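PDB 3AIZ: DNA polymerase sliding clamp 2 from Sulfolobus tokodaii, which encircles DNA as part of a ring-shaped sliding assembly, tethering DNA polymerase and other DNA-processing proteins during high-speed replication. Local coordinates for residues L132-T138 / L187-E193; G140-I146 / F209-S215; L152-V157 / S169-R175; P195-Y200 / F222-M228. All coordinates share one frame; numbering follows the deposited sequence.

Interaction 1 (L132-T138 / L187-E193); sequences LSVTFTT and LKSLNVE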
# COMPACT_ATOMS: atom_id res chain seq x y z
N LEU A 132 -26.72 -35.24 -27.41
CA LEU A 132 -26.21 -35.25 -26.04
C LEU A 132 -27.05 -36.17 -25.16
O LEU A 132 -28.09 -35.78 -24.65
CB LEU A 132 -26.20 -33.83 -25.47
CG LEU A 132 -24.93 -32.99 -25.68
CD1 LEU A 132 -24.20 -33.40 -26.94
CD2 LEU A 132 -25.28 -31.51 -25.72
N SER A 133 -26.57 -37.40 -25.00
CA SER A 133 -27.28 -38.40 -24.19
C SER A 133 -27.43 -37.92 -22.76
O SER A 133 -28.46 -38.15 -22.12
CB SER A 133 -26.52 -39.72 -24.21
OG SER A 133 -26.21 -40.12 -25.53
N VAL A 134 -26.40 -37.24 -22.25
CA VAL A 134 -26.39 -36.79 -20.87
C VAL A 134 -26.18 -35.28 -20.77
O VAL A 134 -25.24 -34.74 -21.35
CB VAL A 134 -25.28 -37.49 -20.06
CG1 VAL A 134 -25.24 -36.96 -18.64
CG2 VAL A 134 -25.48 -38.99 -20.07
N THR A 135 -27.07 -34.62 -20.04
CA THR A 135 -26.92 -33.19 -19.76
C THR A 135 -27.17 -32.93 -18.28
O THR A 135 -28.09 -33.49 -17.69
CB THR A 135 -27.88 -32.33 -20.60
OG1 THR A 135 -29.23 -32.71 -20.33
CG2 THR A 135 -27.59 -32.50 -22.09
N PHE A 136 -26.36 -32.07 -17.69
CA PHE A 136 -26.57 -31.66 -16.31
C PHE A 136 -26.21 -30.20 -16.10
O PHE A 136 -25.39 -29.64 -16.83
CB PHE A 136 -25.79 -32.56 -15.34
CG PHE A 136 -24.30 -32.55 -15.55
CD1 PHE A 136 -23.70 -33.48 -16.38
CD2 PHE A 136 -23.50 -31.61 -14.92
CE1 PHE A 136 -22.33 -33.48 -16.57
CE2 PHE A 136 -22.13 -31.61 -15.10
CZ PHE A 136 -21.55 -32.55 -15.93
N THR A 137 -26.84 -29.57 -15.12
CA THR A 137 -26.60 -28.17 -14.83
C THR A 137 -26.06 -28.01 -13.42
O THR A 137 -26.52 -28.67 -12.49
CB THR A 137 -27.88 -27.33 -15.00
OG1 THR A 137 -28.50 -27.65 -16.25
CG2 THR A 137 -27.56 -25.84 -14.96
N THR A 138 -25.09 -27.12 -13.25
CA THR A 138 -24.48 -26.89 -11.95
C THR A 138 -23.79 -25.53 -11.90
O THR A 138 -23.47 -24.96 -12.94
CB THR A 138 -23.46 -27.98 -11.60
OG1 THR A 138 -22.90 -27.72 -10.31
CG2 THR A 138 -22.34 -28.02 -12.63
N LEU A 187 -25.60 -31.03 -8.56
CA LEU A 187 -26.36 -30.76 -9.78
C LEU A 187 -27.72 -30.14 -9.48
O LEU A 187 -28.48 -30.65 -8.66
CB LEU A 187 -26.53 -32.04 -10.59
CG LEU A 187 -25.25 -32.84 -10.89
CD1 LEU A 187 -25.58 -34.11 -11.65
CD2 LEU A 187 -24.26 -31.99 -11.66
N LYS A 188 -28.02 -29.04 -10.16
CA LYS A 188 -29.33 -28.43 -10.08
C LYS A 188 -30.33 -29.21 -10.92
O LYS A 188 -31.53 -29.22 -10.64
CB LYS A 188 -29.28 -26.97 -10.55
CG LYS A 188 -28.30 -26.10 -9.77
CD LYS A 188 -28.37 -24.66 -10.25
CE LYS A 188 -27.44 -23.77 -9.44
NZ LYS A 188 -27.55 -22.35 -9.85
N SER A 189 -29.82 -29.87 -11.96
CA SER A 189 -30.65 -30.69 -12.84
C SER A 189 -29.81 -31.76 -13.52
O SER A 189 -28.63 -31.55 -13.81
CB SER A 189 -31.34 -29.82 -13.89
OG SER A 189 -30.39 -29.29 -14.81
N LEU A 190 -30.42 -32.92 -13.77
CA LEU A 190 -29.73 -34.03 -14.42
C LEU A 190 -30.65 -34.76 -15.38
O LEU A 190 -31.73 -35.22 -15.00
CB LEU A 190 -29.18 -35.00 -13.37
CG LEU A 190 -28.47 -36.25 -13.90
CD1 LEU A 190 -27.28 -35.87 -14.76
CD2 LEU A 190 -28.05 -37.15 -12.75
N ASN A 191 -30.23 -34.86 -16.64
CA ASN A 191 -31.01 -35.54 -17.67
C ASN A 191 -30.20 -36.64 -18.34
O ASN A 191 -29.29 -36.37 -19.12
CB ASN A 191 -31.50 -34.53 -18.71
CG ASN A 191 -32.38 -33.45 -18.11
OD1 ASN A 191 -33.00 -33.64 -17.06
ND2 ASN A 191 -32.45 -32.31 -18.78
N VAL A 192 -30.53 -37.89 -18.03
CA VAL A 192 -29.79 -39.03 -18.56
C VAL A 192 -30.66 -39.88 -19.49
O VAL A 192 -31.33 -40.81 -19.04
CB VAL A 192 -29.23 -39.91 -17.44
CG1 VAL A 192 -28.41 -41.05 -18.01
CG2 VAL A 192 -28.40 -39.08 -16.48
N GLU A 193 -30.64 -39.55 -20.78
CA GLU A 193 -31.41 -40.30 -21.77
C GLU A 193 -30.96 -41.75 -21.82
O GLU A 193 -31.75 -42.64 -22.15
CB GLU A 193 -31.27 -39.65 -23.15
CG GLU A 193 -31.78 -38.22 -23.22
CD GLU A 193 -31.71 -37.64 -24.62
OE1 GLU A 193 -31.19 -38.33 -25.53
OE2 GLU A 193 -32.17 -36.49 -24.82
O HOH W 1 -30.05 -35.13 -22.71
O HOH W 2 -29.88 -30.66 -17.85
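T137 and S189 face each other across two antiparallel strands, and their hydroxyls meet: T137 OG1 donates to S189 OG at 2.9 Å. The T137 hydroxyl lies beside its own backbone N (chi1 -48°) with the methyl trans to that N, which sets OG1 on the S189 side. One hydrogen-bonded pair further on, T135 OG1 lies against N191 CB at 3.3 Å. A water takes up T135 OG1 at 3.3 Å and, more weakly, S189 OG, lining this polar surface of the strands.

The other surface is greasy. F136 CG sits between the backbone N and the carbonyl carbon (chi1 60°), which sends the ring out from the sheet, on the face it shares with V134, L190 and V192, where its CD2 meets L187 CD2 at 3.4 Å. L190 brings CD1 to 3.7 Å from F136 CB. V134 and V192 lie side by side and point the same way, touching CG2 to CG1 at 4.1 Å. Backbone bonds zip the pair together in both directions across T135 and N191 and end in E193 N to S133 O at 2.9 Å; at the other end K188 and S189 both face T137, a classic beta bulge.

K188 reaches past the strands, with NZ bonded to Q216 O and N217 OD1. On its other edge strand 134-138 pairs with strand 218-223, where F222 and V220 cover V134 and F136, while V166 of strand 165-172 packs on F136 and L190.

Interaction 2 (G140-I146 / F209-S215); sequences GDVLKDI and FKVTSIS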
# COMPACT_ATOMS: atom_id res chain seq x y z
N GLY A 140 -20.86 -22.96 -11.63
CA GLY A 140 -19.51 -23.04 -12.15
C GLY A 140 -18.45 -23.27 -11.10
O GLY A 140 -17.40 -23.86 -11.38
N ASP A 141 -18.70 -22.80 -9.88
CA ASP A 141 -17.75 -22.96 -8.79
C ASP A 141 -17.42 -24.43 -8.54
O ASP A 141 -16.27 -24.78 -8.27
CB ASP A 141 -18.27 -22.30 -7.51
CG ASP A 141 -18.29 -20.78 -7.60
OD1 ASP A 141 -17.27 -20.20 -8.05
OD2 ASP A 141 -19.31 -20.17 -7.23
N VAL A 142 -18.43 -25.28 -8.64
CA VAL A 142 -18.24 -26.71 -8.45
C VAL A 142 -17.29 -27.27 -9.51
O VAL A 142 -16.33 -27.97 -9.19
CB VAL A 142 -19.57 -27.48 -8.52
CG1 VAL A 142 -19.32 -28.97 -8.37
CG2 VAL A 142 -20.52 -26.98 -7.45
N LEU A 143 -17.55 -26.95 -10.77
CA LEU A 143 -16.71 -27.40 -11.87
C LEU A 143 -15.28 -26.90 -11.68
O LEU A 143 -14.32 -27.61 -11.97
CB LEU A 143 -17.27 -26.94 -13.21
CG LEU A 143 -18.66 -27.47 -13.57
CD1 LEU A 143 -19.15 -26.89 -14.89
CD2 LEU A 143 -18.66 -28.99 -13.61
N LYS A 144 -15.15 -25.67 -11.19
CA LYS A 144 -13.84 -25.11 -10.90
C LYS A 144 -13.13 -25.94 -9.84
O LYS A 144 -11.95 -26.23 -9.95
CB LYS A 144 -13.96 -23.65 -10.44
CG LYS A 144 -12.64 -22.94 -10.23
CD LYS A 144 -12.86 -21.48 -9.90
CE LYS A 144 -11.54 -20.72 -9.85
NZ LYS A 144 -11.76 -19.26 -9.60
N ASP A 145 -13.88 -26.32 -8.80
CA ASP A 145 -13.34 -27.18 -7.75
C ASP A 145 -12.87 -28.52 -8.33
O ASP A 145 -11.80 -29.01 -7.97
CB ASP A 145 -14.39 -27.42 -6.66
CG ASP A 145 -14.64 -26.18 -5.82
OD1 ASP A 145 -13.75 -25.31 -5.77
OD2 ASP A 145 -15.72 -26.09 -5.20
N ILE A 146 -13.68 -29.09 -9.21
CA ILE A 146 -13.32 -30.34 -9.87
C ILE A 146 -12.08 -30.17 -10.74
O ILE A 146 -11.26 -31.09 -10.86
CB ILE A 146 -14.48 -30.87 -10.74
CG1 ILE A 146 -15.67 -31.25 -9.85
CG2 ILE A 146 -14.03 -32.07 -11.56
CD1 ILE A 146 -16.85 -31.81 -10.62
N PHE A 209 -13.34 -25.75 -17.39
CA PHE A 209 -14.07 -25.80 -16.12
C PHE A 209 -13.76 -24.59 -15.24
O PHE A 209 -14.66 -24.00 -14.65
CB PHE A 209 -13.76 -27.09 -15.37
CG PHE A 209 -14.66 -28.23 -15.74
CD1 PHE A 209 -15.24 -28.30 -17.00
CD2 PHE A 209 -14.92 -29.25 -14.83
CE1 PHE A 209 -16.07 -29.35 -17.34
CE2 PHE A 209 -15.75 -30.30 -15.17
CZ PHE A 209 -16.33 -30.35 -16.42
N LYS A 210 -12.48 -24.24 -15.15
CA LYS A 210 -12.05 -23.11 -14.33
C LYS A 210 -12.74 -21.82 -14.79
O LYS A 210 -13.08 -20.97 -13.97
CB LYS A 210 -10.53 -22.96 -14.39
CG LYS A 210 -9.96 -21.89 -13.47
CD LYS A 210 -8.44 -21.95 -13.46
CE LYS A 210 -7.84 -20.83 -12.62
NZ LYS A 210 -8.14 -19.48 -13.18
N VAL A 211 -12.94 -21.70 -16.09
CA VAL A 211 -13.56 -20.51 -16.67
C VAL A 211 -15.06 -20.43 -16.38
O VAL A 211 -15.62 -19.35 -16.22
CB VAL A 211 -13.34 -20.46 -18.20
CG1 VAL A 211 -14.20 -19.38 -18.83
CG2 VAL A 211 -11.87 -20.22 -18.51
N THR A 212 -15.71 -21.59 -16.31
CA THR A 212 -17.16 -21.65 -16.14
C THR A 212 -17.63 -21.09 -14.79
O THR A 212 -18.83 -21.03 -14.53
CB THR A 212 -17.69 -23.09 -16.29
OG1 THR A 212 -17.31 -23.86 -15.14
CG2 THR A 212 -17.14 -23.73 -17.55
N SER A 213 -16.69 -20.70 -13.94
CA SER A 213 -17.03 -20.19 -12.62
C SER A 213 -17.77 -18.85 -12.70
O SER A 213 -18.44 -18.45 -11.75
CB SER A 213 -15.77 -20.04 -11.75
OG SER A 213 -14.88 -19.09 -12.29
N ILE A 214 -17.66 -18.18 -13.84
CA ILE A 214 -18.32 -16.89 -14.04
C ILE A 214 -19.84 -17.05 -14.18
O ILE A 214 -20.57 -16.06 -14.28
CB ILE A 214 -17.79 -16.16 -15.29
CG1 ILE A 214 -18.23 -16.88 -16.56
CG2 ILE A 214 -16.27 -16.04 -15.22
CD1 ILE A 214 -17.76 -16.21 -17.84
N SER A 215 -20.30 -18.30 -14.21
CA SER A 215 -21.72 -18.58 -14.32
C SER A 215 -22.20 -19.40 -13.13
O SER A 215 -21.43 -20.15 -12.53
CB SER A 215 -22.02 -19.34 -15.62
OG SER A 215 -23.39 -19.69 -15.71
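L143 lies over one face of the F209 ring, and this meeting is the centre of the contact. Its CD2 sits 4.0 Å from the ring centroid and 30° off the normal, an off-centre CH-pi approach. The L143 backbone joins in, with its O 3.4 Å from F209 CD2. I146 comes in at the ring edge instead, near the plane, and its CG2 makes a loose contact. The other branch of L143 goes to the 3-10 turn that follows helix 202-211, where CD1 rests 3.6 Å from T212 OG1, the two side chains crossing at about a right angle.

The hydroxyls at the end of helix 202-211 are tied back to it: T212 OG1 bonds F209 O at 2.7 Å and S213 OG bonds K210 O. G140 closes the far end: its N donates to S215 O at 3.0 Å, and its CA-H points at T212 O. With only hydrogens on its CA, G140 lets the two backbones come this close. S215 OG in turn is held by P233 O.

Outside this, extended K144 lays CD against S213 CB at 3.7 Å, and its NZ is 5.1 Å from K210 NZ. Strands 218-223 and 226-233 lie under L143 and T212, while V142, D145 and I146 touch V104 and Y105 of the neighbouring PCNA3 subunit. Two helices packed on a beta layer are the hallmark of a PCNA domain; in such rings the helices line the central channel, and the exposed lysines are consistent with a surface facing DNA.

Interaction 3 (L152-V157 / S169-R175); sequences LVGEEV and STEEAGR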
# COMPACT_ATOMS: atom_id res chain seq x y z
N LEU A 152 -4.54 -32.28 -9.90
CA LEU A 152 -3.71 -32.95 -8.92
C LEU A 152 -3.28 -34.34 -9.38
O LEU A 152 -2.12 -34.72 -9.22
CB LEU A 152 -4.45 -33.07 -7.58
CG LEU A 152 -4.56 -31.79 -6.74
CD1 LEU A 152 -5.36 -32.06 -5.48
CD2 LEU A 152 -3.18 -31.27 -6.39
N VAL A 153 -4.21 -35.09 -9.97
CA VAL A 153 -3.96 -36.50 -10.25
C VAL A 153 -3.74 -36.84 -11.72
O VAL A 153 -2.63 -36.71 -12.24
CB VAL A 153 -5.09 -37.39 -9.69
CG1 VAL A 153 -4.63 -38.83 -9.60
CG2 VAL A 153 -5.54 -36.88 -8.33
N GLY A 154 -4.80 -37.27 -12.39
CA GLY A 154 -4.68 -37.93 -13.69
C GLY A 154 -4.18 -37.11 -14.86
O GLY A 154 -3.66 -36.00 -14.70
N GLU A 155 -4.34 -37.67 -16.05
CA GLU A 155 -3.97 -37.00 -17.29
C GLU A 155 -5.14 -37.07 -18.28
O GLU A 155 -5.23 -36.27 -19.21
CB GLU A 155 -2.72 -37.64 -17.90
CG GLU A 155 -2.11 -36.86 -19.05
CD GLU A 155 -0.71 -37.33 -19.41
OE1 GLU A 155 -0.15 -38.16 -18.66
OE2 GLU A 155 -0.17 -36.88 -20.44
N GLU A 156 -6.03 -38.02 -18.05
CA GLU A 156 -7.27 -38.13 -18.81
C GLU A 156 -8.45 -38.29 -17.87
O GLU A 156 -8.42 -39.11 -16.95
CB GLU A 156 -7.22 -39.34 -19.75
CG GLU A 156 -6.23 -39.22 -20.89
CD GLU A 156 -6.30 -40.41 -21.83
OE1 GLU A 156 -7.06 -41.36 -21.54
OE2 GLU A 156 -5.59 -40.40 -22.86
N VAL A 157 -9.50 -37.51 -18.09
CA VAL A 157 -10.71 -37.62 -17.29
C VAL A 157 -11.73 -38.52 -17.99
O VAL A 157 -12.05 -38.31 -19.16
CB VAL A 157 -11.37 -36.26 -17.06
CG1 VAL A 157 -12.63 -36.42 -16.22
CG2 VAL A 157 -10.41 -35.31 -16.38
N SER A 169 -13.43 -39.73 -13.35
CA SER A 169 -12.34 -40.56 -12.84
C SER A 169 -11.01 -40.30 -13.55
O SER A 169 -10.97 -40.13 -14.77
CB SER A 169 -12.70 -42.04 -12.96
OG SER A 169 -13.83 -42.36 -12.16
N THR A 170 -9.93 -40.30 -12.78
CA THR A 170 -8.59 -40.19 -13.34
C THR A 170 -7.61 -41.07 -12.57
O THR A 170 -7.88 -41.45 -11.43
CB THR A 170 -8.07 -38.74 -13.32
OG1 THR A 170 -8.03 -38.26 -11.96
CG2 THR A 170 -8.97 -37.84 -14.14
N GLU A 171 -6.49 -41.39 -13.20
CA GLU A 171 -5.48 -42.25 -12.58
C GLU A 171 -4.09 -41.88 -13.08
O GLU A 171 -3.86 -41.78 -14.28
CB GLU A 171 -5.78 -43.72 -12.88
CG GLU A 171 -4.83 -44.71 -12.21
CD GLU A 171 -3.48 -44.81 -12.92
OE1 GLU A 171 -3.45 -44.69 -14.16
OE2 GLU A 171 -2.46 -45.02 -12.23
N GLU A 172 -3.16 -41.69 -12.15
CA GLU A 172 -1.78 -41.38 -12.52
C GLU A 172 -0.79 -41.78 -11.43
O GLU A 172 -0.95 -41.40 -10.26
CB GLU A 172 -1.62 -39.90 -12.84
CG GLU A 172 -0.22 -39.52 -13.31
CD GLU A 172 -0.03 -38.03 -13.48
OE1 GLU A 172 0.11 -37.57 -14.63
OE2 GLU A 172 -0.03 -37.31 -12.46
N ALA A 173 0.23 -42.53 -11.81
CA ALA A 173 1.32 -42.90 -10.91
C ALA A 173 0.82 -43.50 -9.60
O ALA A 173 1.33 -43.18 -8.53
CB ALA A 173 2.21 -41.70 -10.64
N GLY A 174 -0.17 -44.38 -9.69
CA GLY A 174 -0.70 -45.06 -8.52
C GLY A 174 -1.74 -44.25 -7.77
O GLY A 174 -2.44 -44.78 -6.91
N ARG A 175 -1.84 -42.97 -8.09
CA ARG A 175 -2.84 -42.11 -7.48
C ARG A 175 -4.15 -42.14 -8.26
O ARG A 175 -4.16 -42.28 -9.48
CB ARG A 175 -2.32 -40.68 -7.33
CG ARG A 175 -1.29 -40.53 -6.21
CD ARG A 175 -0.81 -39.11 -6.05
NE ARG A 175 -0.04 -38.64 -7.20
CZ ARG A 175 -0.44 -37.68 -8.02
NH1 ARG A 175 -1.60 -37.07 -7.81
NH2 ARG A 175 0.31 -37.32 -9.05
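The backbone at G154 passes close over T170, CA to CA 4.5 Å, where the open end of the hairpin of strands 156-161 and 165-172 leads from the loop after helix 140-150, and the second strand runs on into a type I' turn from E172 to R175. G154, with no side chain, lies directly against T170 CB, and its N makes a weak hydrogen bond to T170 OG1 at 3.4 Å. The threonine methyl CG2 meets V157 CG2, on the neighbouring strand, at 3.7 Å.

V153 packs on the last residue of the turn: its CG1, trans to the backbone N (chi1 -162°), touches R175 CB at 3.7 Å. E172 stretches from the strand with a fully extended chain, and its carboxylate makes a salt bridge with R175, OE2 to NH2 at 3.4 Å. E155 OE1 comes within 4.1 Å of E172 OE1, the two carboxylate planes steeply inclined; two acids this near would probably raise each other's affinity for protons, an effect R175 should temper.

Beneath this, V157 and T170 pack on L150 and I202, and V153 and T170 on Y177. The loop and turn also touch the neighbouring PCNA3 subunit, V153 on its F109, L152 on its D76 and R175 on its P112, consistent with the subunit interface of PCNA rings. R175 bends at chi3 (-67°), and NH1 then donates to L152 O at 2.8 Å, in the guanidinium plane but from well above the carbonyl plane.

Interaction 4 (P195-Y200 / F222-M228); sequences PSKAVY and FGNNIPM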
# COMPACT_ATOMS: atom_id res chain seq x y z
N PRO A 195 -27.34 -44.42 -20.24
CA PRO A 195 -25.99 -44.54 -19.68
C PRO A 195 -24.94 -44.20 -20.73
O PRO A 195 -24.94 -44.79 -21.81
CB PRO A 195 -25.91 -46.02 -19.30
CG PRO A 195 -27.31 -46.40 -19.00
CD PRO A 195 -28.17 -45.60 -19.95
N SER A 196 -24.05 -43.27 -20.41
CA SER A 196 -23.05 -42.81 -21.36
C SER A 196 -21.67 -42.68 -20.73
O SER A 196 -21.55 -42.55 -19.51
CB SER A 196 -23.47 -41.48 -21.98
OG SER A 196 -24.75 -41.58 -22.57
N LYS A 197 -20.63 -42.69 -21.56
CA LYS A 197 -19.26 -42.62 -21.08
C LYS A 197 -18.32 -42.05 -22.14
O LYS A 197 -18.42 -42.40 -23.31
CB LYS A 197 -18.77 -43.99 -20.62
CG LYS A 197 -17.27 -44.10 -20.46
CD LYS A 197 -16.90 -45.18 -19.46
CE LYS A 197 -17.52 -46.52 -19.82
NZ LYS A 197 -17.26 -47.55 -18.78
N ALA A 198 -17.42 -41.17 -21.71
CA ALA A 198 -16.45 -40.57 -22.62
C ALA A 198 -15.19 -40.17 -21.88
O ALA A 198 -15.18 -40.05 -20.66
CB ALA A 198 -17.06 -39.36 -23.32
N VAL A 199 -14.11 -39.97 -22.63
CA VAL A 199 -12.84 -39.55 -22.05
C VAL A 199 -12.40 -38.22 -22.66
O VAL A 199 -12.56 -38.00 -23.86
CB VAL A 199 -11.74 -40.61 -22.30
CG1 VAL A 199 -10.44 -40.18 -21.66
CG2 VAL A 199 -12.19 -41.96 -21.78
N TYR A 200 -11.84 -37.34 -21.84
CA TYR A 200 -11.38 -36.04 -22.31
C TYR A 200 -10.04 -35.66 -21.71
O TYR A 200 -9.65 -36.18 -20.66
CB TYR A 200 -12.41 -34.96 -21.99
CG TYR A 200 -13.80 -35.26 -22.51
CD1 TYR A 200 -14.77 -35.80 -21.67
CD2 TYR A 200 -14.14 -35.02 -23.83
CE1 TYR A 200 -16.03 -36.08 -22.14
CE2 TYR A 200 -15.40 -35.31 -24.31
CZ TYR A 200 -16.34 -35.84 -23.46
OH TYR A 200 -17.61 -36.12 -23.92
N PHE A 222 -22.90 -34.35 -22.91
CA PHE A 222 -22.01 -35.29 -23.58
C PHE A 222 -22.72 -36.60 -23.87
O PHE A 222 -23.89 -36.77 -23.53
CB PHE A 222 -20.75 -35.54 -22.75
CG PHE A 222 -20.99 -36.37 -21.52
CD1 PHE A 222 -20.65 -37.72 -21.51
CD2 PHE A 222 -21.54 -35.82 -20.38
CE1 PHE A 222 -20.87 -38.49 -20.38
CE2 PHE A 222 -21.75 -36.58 -19.25
CZ PHE A 222 -21.42 -37.92 -19.25
N GLY A 223 -22.01 -37.53 -24.50
CA GLY A 223 -22.56 -38.83 -24.82
C GLY A 223 -21.45 -39.84 -25.05
O GLY A 223 -20.28 -39.53 -24.81
N ASN A 224 -21.81 -41.03 -25.51
CA ASN A 224 -20.82 -42.07 -25.74
C ASN A 224 -19.77 -41.68 -26.78
O ASN A 224 -20.05 -41.65 -27.98
CB ASN A 224 -21.49 -43.39 -26.14
CG ASN A 224 -21.84 -44.24 -24.95
OD1 ASN A 224 -22.68 -43.87 -24.13
ND2 ASN A 224 -21.20 -45.40 -24.84
N ASN A 225 -18.57 -41.38 -26.31
CA ASN A 225 -17.45 -41.05 -27.18
C ASN A 225 -17.76 -39.94 -28.18
O ASN A 225 -17.29 -39.96 -29.32
CB ASN A 225 -16.98 -42.31 -27.92
CG ASN A 225 -16.49 -43.39 -26.97
OD1 ASN A 225 -16.14 -43.12 -25.82
ND2 ASN A 225 -16.47 -44.63 -27.45
N ILE A 226 -18.56 -38.96 -27.74
CA ILE A 226 -18.85 -37.79 -28.55
C ILE A 226 -18.40 -36.53 -27.82
O ILE A 226 -18.25 -36.55 -26.59
CB ILE A 226 -20.35 -37.68 -28.88
CG1 ILE A 226 -21.15 -37.32 -27.63
CG2 ILE A 226 -20.86 -38.98 -29.50
CD1 ILE A 226 -22.63 -37.10 -27.89
N PRO A 227 -18.18 -35.43 -28.56
CA PRO A 227 -17.72 -34.17 -27.96
C PRO A 227 -18.60 -33.71 -26.80
O PRO A 227 -19.81 -33.95 -26.81
CB PRO A 227 -17.81 -33.18 -29.12
CG PRO A 227 -17.63 -34.02 -30.33
CD PRO A 227 -18.30 -35.33 -30.02
N MET A 228 -17.99 -33.07 -25.81
CA MET A 228 -18.72 -32.52 -24.68
C MET A 228 -19.00 -31.04 -24.90
O MET A 228 -18.14 -30.30 -25.39
CB MET A 228 -17.92 -32.71 -23.38
CG MET A 228 -18.49 -31.95 -22.19
SD MET A 228 -17.44 -32.02 -20.72
CE MET A 228 -17.67 -33.71 -20.20
O HOH W 3 -14.16 -40.79 -25.38
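Y200 sends its side chain from strand 196-200 toward the turn that joins strands 218-223 and 226-233. CB sets off with CG trans to the carbonyl carbon (chi1 -54°), aiming the ring at M228. M228 lies on one side of the ring plane, its CE 3.5 Å from Y200 CE1 and its CB 3.7 Å from Y200 CE2. The sulfur sits farther out: M228 SD is 4.8 Å from the ring centroid and 20° off its normal, a Met-aromatic contact above the face; the bend at chi3 (-72°) brings CE back to the ring. Next, CZ rests on M228 CB, and the hydroxyl ends the path by donating to I226 O at 2.8 Å, nearly in line with that C=O, with F222 CB 3.4 Å from OH.

Further along, A198 CB touches F222 obliquely and G223 O. N225 N donates to K197 O at 3.2 Å, and a water bridges V199 N to N225 OD1. S196 OG is bonded to S194 O.

The arrangement is a beta hairpin with a type II turn, G223 to I226, packed across the face of strand 196-201 that carries S196, A198 and Y200, within the antiparallel beta framework of a PCNA C-terminal domain.

In the fold
All four contacts fall in the C-terminal PCNA domain. Interactions 1 and 4 follow each other along the chain, their centres 13 Å apart, and meet where strands 134-138 and 218-223 pair, V134 O to F222 N at 2.8 Å. Interaction 3 lies inside the chain loops closed by interactions 1 and 2, and touches interaction 4 where strands 156-161 and 196-201 pair. Interaction 2 alternates along the chain with interactions 1 and 4, packing helices on the strands, with T138 against L143. Interactions 1 and 3 are farthest apart, 24 Å between centres. Together the contacts tie the sheet and both helices of this domain, and interactions 2 and 3 also reach the adjoining PCNA3 subunit.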